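Local coordinates for protein Protease/Reverse transcriptase/ribonuclease H (Eastern chimpanzee simian foamy virus, PDB 7KSF) that probably matures viral polyproteins as an aspartic protease and copies the retroviral genome as a reverse transcriptase with ribonuclease H activity, at residues 133-138 with 337-342; 245-250 with 343-348. The protein carries 1 engineered substitution. All blocks are in the same frame, centred on the assembly; numbering follows the deposited sequence.

Contact 1. Residues 133-138 with 337-342; sequences LWQHWE and GYVVSL
W134 and V340 face each other across a single beta bridge, and the neighbouring pairs L133–V339 and Q135–S341 follow in the same sense along both chains. Two backbone hydrogen bonds make the bridge, both using V340. Its N donates to L133 O at 3.0 Å in a nearly straight bond (170°), and its O takes the N-H of Q135 at 2.7 Å in a more bent one (134°). CA-H...O contacts from V339 CA to L133 O and from W134 CA to V340 O flank them.

The apolar packing divides by side chain. L342 lies against the W134 indole: CD1 sits over one face, 4.0 Å from the centroid of the five-membered ring in a CH-pi contact, while CD2 approaches the six-membered ring at CE3, 3.5 Å away. V340 CB meets the same CE3 obliquely at 4.0 Å. L133, with CG anti to its backbone N (chi1 -178°), meets V340 CG2 through CG at 3.7 Å. Farther along, V339 CG1 touches Q135 CB at 3.5 Å, the two side chains crossing at about a right angle.

F330 of helix 319-336 meets the W134 ring edge-to-face, and W134 NE1 is hydrogen-bonded to F127 O. L342 also packs on helix 102-112.

Helix 319-336 ends in a Schellman motif with G337 as its C-prime residue, and the chain then enters short strand 340-341. V339 and S341 bond through their backbones to A250 and D248, whereas V340 turns its N-H and C=O to residues 133-135. The arrangement is that of a connecting loop adding one bridge to the edge of the reverse transcriptase palm sheet.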
loop_
_atom_site.group_PDB
_atom_site.type_symbol
_atom_site.label_atom_id
_atom_site.label_comp_id
_atom_site.label_asym_id
_atom_site.label_seq_id
_atom_site.Cartn_x
_atom_site.Cartn_y
_atom_site.Cartn_z
ATOM N N LEU A 133 -2.751 11.651 19.657
ATOM C CA LEU A 133 -3.362 11.387 18.360
ATOM C C LEU A 133 -2.864 10.078 17.758
ATOM O O LEU A 133 -3.649 9.333 17.161
ATOM C CB LEU A 133 -3.078 12.546 17.405
ATOM C CG LEU A 133 -3.690 12.422 16.014
ATOM C CD1 LEU A 133 -5.201 12.380 16.115
ATOM C CD2 LEU A 133 -3.238 13.568 15.130
ATOM N N TRP A 134 -1.577 9.784 17.902
ATOM C CA TRP A 134 -1.015 8.577 17.322
ATOM C C TRP A 134 -1.535 7.340 18.048
ATOM O O TRP A 134 -1.952 7.402 19.209
ATOM C CB TRP A 134 0.511 8.616 17.387
ATOM C CG TRP A 134 1.075 9.996 17.237
ATOM C CD1 TRP A 134 1.808 10.685 18.156
ATOM C CD2 TRP A 134 0.936 10.864 16.106
ATOM N NE1 TRP A 134 2.144 11.926 17.667
ATOM C CE2 TRP A 134 1.618 12.058 16.408
ATOM C CE3 TRP A 134 0.305 10.744 14.864
ATOM C CZ2 TRP A 134 1.686 13.125 15.514
ATOM C CZ3 TRP A 134 0.374 11.801 13.981
ATOM C CH2 TRP A 134 1.061 12.978 14.308
ATOM N N GLN A 135 -1.511 6.208 17.348
ATOM C CA GLN A 135 -1.917 4.949 17.953
ATOM C C GLN A 135 -0.755 4.390 18.764
ATOM O O GLN A 135 0.330 4.153 18.222
ATOM C CB GLN A 135 -2.356 3.945 16.891
ATOM C CG GLN A 135 -3.094 2.752 17.470
ATOM C CD GLN A 135 -3.002 1.520 16.598
ATOM O OE1 GLN A 135 -2.456 1.560 15.496
ATOM N NE2 GLN A 135 -3.534 0.409 17.092
ATOM N N HIS A 136 -0.981 4.191 20.059
ATOM C CA HIS A 136 0.026 3.627 20.948
ATOM C C HIS A 136 -0.162 2.138 21.190
ATOM O O HIS A 136 0.822 1.393 21.217
ATOM C CB HIS A 136 0.012 4.367 22.288
ATOM C CG HIS A 136 0.281 5.833 22.172
ATOM N ND1 HIS A 136 1.515 6.384 22.436
ATOM C CD2 HIS A 136 -0.524 6.862 21.813
ATOM C CE1 HIS A 136 1.458 7.690 22.250
ATOM N NE2 HIS A 136 0.234 8.007 21.873
ATOM N N TRP A 137 -1.399 1.685 21.372
ATOM C CA TRP A 137 -1.681 0.279 21.620
ATOM C C TRP A 137 -2.205 -0.377 20.352
ATOM O O TRP A 137 -2.867 0.272 19.535
ATOM C CB TRP A 137 -2.703 0.110 22.745
ATOM C CG TRP A 137 -2.315 0.787 24.015
ATOM C CD1 TRP A 137 -2.656 2.046 24.410
ATOM C CD2 TRP A 137 -1.504 0.243 25.058
ATOM N NE1 TRP A 137 -2.108 2.321 25.637
ATOM C CE2 TRP A 137 -1.393 1.228 26.056
ATOM C CE3 TRP A 137 -0.858 -0.983 25.242
ATOM C CZ2 TRP A 137 -0.665 1.026 27.226
ATOM C CZ3 TRP A 137 -0.139 -1.181 26.401
ATOM C CH2 TRP A 137 -0.045 -0.185 27.376
ATOM N N GLU A 138 -1.901 -1.660 20.187
ATOM C CA GLU A 138 -2.525 -2.421 19.117
ATOM C C GLU A 138 -4.020 -2.551 19.388
ATOM O O GLU A 138 -4.449 -2.676 20.540
ATOM C CB GLU A 138 -1.886 -3.803 18.991
ATOM C CG GLU A 138 -0.439 -3.789 18.513
ATOM C CD GLU A 138 0.047 -5.167 18.095
ATOM O OE1 GLU A 138 -0.773 -6.107 18.081
ATOM O OE2 GLU A 138 1.247 -5.307 17.778
ATOM N N GLY A 337 -11.551 12.725 18.176
ATOM C CA GLY A 337 -11.303 11.433 18.780
ATOM C C GLY A 337 -10.763 10.382 17.838
ATOM O O GLY A 337 -10.808 9.192 18.173
ATOM N N TYR A 338 -10.272 10.779 16.669
ATOM C CA TYR A 338 -9.696 9.825 15.738
ATOM C C TYR A 338 -8.269 9.479 16.148
ATOM O O TYR A 338 -7.617 10.193 16.917
ATOM C CB TYR A 338 -9.725 10.375 14.313
ATOM C CG TYR A 338 -11.109 10.404 13.705
ATOM C CD1 TYR A 338 -11.715 9.239 13.259
ATOM C CD2 TYR A 338 -11.806 11.596 13.568
ATOM C CE1 TYR A 338 -12.976 9.257 12.698
ATOM C CE2 TYR A 338 -13.072 11.626 13.005
ATOM C CZ TYR A 338 -13.652 10.452 12.572
ATOM O OH TYR A 338 -14.910 10.474 12.012
ATOM N N VAL A 339 -7.785 8.353 15.626
ATOM C CA VAL A 339 -6.490 7.800 15.994
ATOM C C VAL A 339 -5.720 7.510 14.715
ATOM O O VAL A 339 -6.240 6.844 13.812
ATOM C CB VAL A 339 -6.640 6.522 16.839
ATOM C CG1 VAL A 339 -5.298 5.870 17.042
ATOM C CG2 VAL A 339 -7.283 6.845 18.176
ATOM N N VAL A 340 -4.489 8.023 14.634
ATOM C CA VAL A 340 -3.637 7.886 13.459
ATOM C C VAL A 340 -2.611 6.792 13.714
ATOM O O VAL A 340 -2.004 6.729 14.791
ATOM C CB VAL A 340 -2.940 9.218 13.119
ATOM C CG1 VAL A 340 -2.079 9.078 11.874
ATOM C CG2 VAL A 340 -3.963 10.326 12.943
ATOM N N SER A 341 -2.411 5.929 12.721
ATOM C CA SER A 341 -1.406 4.874 12.782
ATOM C C SER A 341 -0.174 5.334 12.015
ATOM O O SER A 341 -0.223 5.509 10.795
ATOM C CB SER A 341 -1.952 3.570 12.203
ATOM O OG SER A 341 -0.922 2.604 12.061
ATOM N N LEU A 342 0.929 5.538 12.729
ATOM C CA LEU A 342 2.185 5.910 12.088
ATOM C C LEU A 342 2.922 4.716 11.504
ATOM O O LEU A 342 4.037 4.881 10.995
ATOM C CB LEU A 342 3.081 6.644 13.085
ATOM C CG LEU A 342 2.447 7.917 13.648
ATOM C CD1 LEU A 342 3.333 8.535 14.711
ATOM C CD2 LEU A 342 2.170 8.911 12.533
#

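Contact 2. Residues 245-250 with 343-348; sequences TTLDLA and KKSEIG
The antiparallel sheet of the reverse transcriptase palm includes this pairing of strand 243-249 with strand 345-349, the short segments running at 154° to each other. T246 and E346 form a hydrogen-bonded pair: T246 N donates to E346 O at 2.6 Å, and E346 N returns a bond to T246 O at 2.8 Å. Their side chains lie side by side on one face of the sheet, pointing the same way, with T246 CG2 3.4 Å from E346 CB; both also touch V352, and E346 OE1 accepts the N-H of E353. On the other face L247 CD2 packs against I347 CG1 at 4.1 Å, and helix 319-336 lies against both residues through F330 and L326.

Toward the C-terminal end D248 OD2 comes to 4.0 Å from K344 CB, while D248 OD1 lies close to D310 OD2, two like-charged groups. D310 belongs to the YVDD sequence, the polymerase active-site motif of reverse transcriptases, so D248 is probably near that site.

At the N-terminal end of the segment T245 uses both branches. CG2, anti to the backbone N, rests 3.6 Å from I347 CA. OG1, beside that N (chi1 -63°), is hydrogen-bonded to H322 NE2 and accepts the N-H of G348 at 2.8 Å and 159°.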
loop_
_atom_site.group_PDB
_atom_site.type_symbol
_atom_site.label_atom_id
_atom_site.label_comp_id
_atom_site.label_asym_id
_atom_site.label_seq_id
_atom_site.Cartn_x
_atom_site.Cartn_y
_atom_site.Cartn_z
ATOM N N THR A 245 1.516 14.011 1.798
ATOM C CA THR A 245 1.397 13.368 3.100
ATOM C C THR A 245 0.140 12.515 3.141
ATOM O O THR A 245 -0.942 12.982 2.775
ATOM C CB THR A 245 1.344 14.406 4.225
ATOM O OG1 THR A 245 2.569 15.149 4.249
ATOM C CG2 THR A 245 1.135 13.726 5.572
ATOM N N THR A 246 0.285 11.272 3.597
ATOM C CA THR A 246 -0.837 10.369 3.788
ATOM C C THR A 246 -0.834 9.860 5.224
ATOM O O THR A 246 0.220 9.518 5.768
ATOM C CB THR A 246 -0.786 9.195 2.807
ATOM O OG1 THR A 246 -1.732 8.196 3.206
ATOM C CG2 THR A 246 0.597 8.582 2.773
ATOM N N LEU A 247 -2.019 9.822 5.834
ATOM C CA LEU A 247 -2.190 9.402 7.221
ATOM C C LEU A 247 -3.200 8.268 7.274
ATOM O O LEU A 247 -4.363 8.454 6.909
ATOM C CB LEU A 247 -2.664 10.558 8.098
ATOM C CG LEU A 247 -1.681 11.702 8.296
ATOM C CD1 LEU A 247 -2.352 12.814 9.071
ATOM C CD2 LEU A 247 -0.452 11.198 9.028
ATOM N N ASP A 248 -2.764 7.107 7.745
ATOM C CA ASP A 248 -3.638 5.950 7.859
ATOM C C ASP A 248 -4.346 5.983 9.206
ATOM O O ASP A 248 -3.700 6.106 10.251
ATOM C CB ASP A 248 -2.840 4.655 7.706
ATOM C CG ASP A 248 -3.700 3.419 7.873
ATOM O OD1 ASP A 248 -4.915 3.492 7.596
ATOM O OD2 ASP A 248 -3.155 2.370 8.281
ATOM N N LEU A 249 -5.671 5.878 9.179
ATOM C CA LEU A 249 -6.444 5.837 10.408
ATOM C C LEU A 249 -6.512 4.409 10.947
ATOM O O LEU A 249 -6.255 3.436 10.236
ATOM C CB LEU A 249 -7.852 6.393 10.177
ATOM C CG LEU A 249 -7.897 7.844 9.680
ATOM C CD1 LEU A 249 -9.330 8.328 9.510
ATOM C CD2 LEU A 249 -7.127 8.764 10.613
ATOM N N ALA A 250 -6.855 4.295 12.228
ATOM C CA ALA A 250 -6.841 3.007 12.920
ATOM C C ALA A 250 -8.250 2.412 12.938
ATOM O O ALA A 250 -8.916 2.329 13.971
ATOM C CB ALA A 250 -6.286 3.169 14.330
ATOM N N LYS A 343 2.327 3.522 11.563
ATOM C CA LYS A 343 2.947 2.347 10.963
ATOM C C LYS A 343 2.982 2.467 9.445
ATOM O O LYS A 343 3.998 2.163 8.809
ATOM C CB LYS A 343 2.190 1.089 11.386
ATOM C CG LYS A 343 2.696 -0.190 10.746
ATOM C CD LYS A 343 1.876 -1.386 11.199
ATOM C CE LYS A 343 2.460 -2.688 10.680
ATOM N NZ LYS A 343 3.865 -2.879 11.134
ATOM N N LYS A 344 1.878 2.914 8.848
ATOM C CA LYS A 344 1.772 3.041 7.401
ATOM C C LYS A 344 1.597 4.486 6.950
ATOM O O LYS A 344 1.385 4.729 5.756
ATOM C CB LYS A 344 0.616 2.181 6.882
ATOM C CG LYS A 344 0.727 0.705 7.242
ATOM C CD LYS A 344 1.968 0.070 6.627
ATOM C CE LYS A 344 2.040 -1.420 6.927
ATOM N NZ LYS A 344 3.203 -2.072 6.256
ATOM N N SER A 345 1.678 5.447 7.865
ATOM C CA SER A 345 1.545 6.844 7.484
ATOM C C SER A 345 2.827 7.338 6.817
ATOM O O SER A 345 3.932 6.905 7.150
ATOM C CB SER A 345 1.224 7.703 8.705
ATOM O OG SER A 345 0.053 7.239 9.353
ATOM N N GLU A 346 2.662 8.241 5.855
ATOM C CA GLU A 346 3.779 8.861 5.161
ATOM C C GLU A 346 3.584 10.367 5.205
ATOM O O GLU A 346 2.537 10.872 4.792
ATOM C CB GLU A 346 3.881 8.381 3.711
ATOM C CG GLU A 346 3.793 6.876 3.564
ATOM C CD GLU A 346 3.748 6.434 2.117
ATOM O OE1 GLU A 346 4.166 7.219 1.238
ATOM O OE2 GLU A 346 3.289 5.303 1.860
ATOM N N ILE A 347 4.591 11.080 5.708
ATOM C CA ILE A 347 4.484 12.509 5.968
ATOM C C ILE A 347 5.612 13.234 5.250
ATOM O O ILE A 347 6.787 12.899 5.428
ATOM C CB ILE A 347 4.530 12.811 7.478
ATOM C CG1 ILE A 347 3.448 12.019 8.215
ATOM C CG2 ILE A 347 4.360 14.300 7.723
ATOM C CD1 ILE A 347 3.439 12.243 9.708
ATOM N N GLY A 348 5.248 14.234 4.446
ATOM C CA GLY A 348 6.212 15.146 3.863
ATOM C C GLY A 348 7.207 14.511 2.917
ATOM O O GLY A 348 8.417 14.717 3.047
#

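How the contacts relate
From the N terminus the chain passes residues 133-138, then strand 243-249, and returns after helix 319-336 to give 337-342 and 343-348 in succession. Contact 1 closes a loop of 198 residues and contact 2 one of 92; their segments alternate, so the loops cross rather than nest. Strands 340-341 and 345-349, separated by a corner near 342-344, both pair with strand 243-249. The contacts therefore meet directly: S341 N lies 2.8 Å from D248 O and V339 O 3.1 Å from A250 N, both probable hydrogen bonds. Together they tie the loop following helix 117-129, by way of strand 340-341, to the palm sheet.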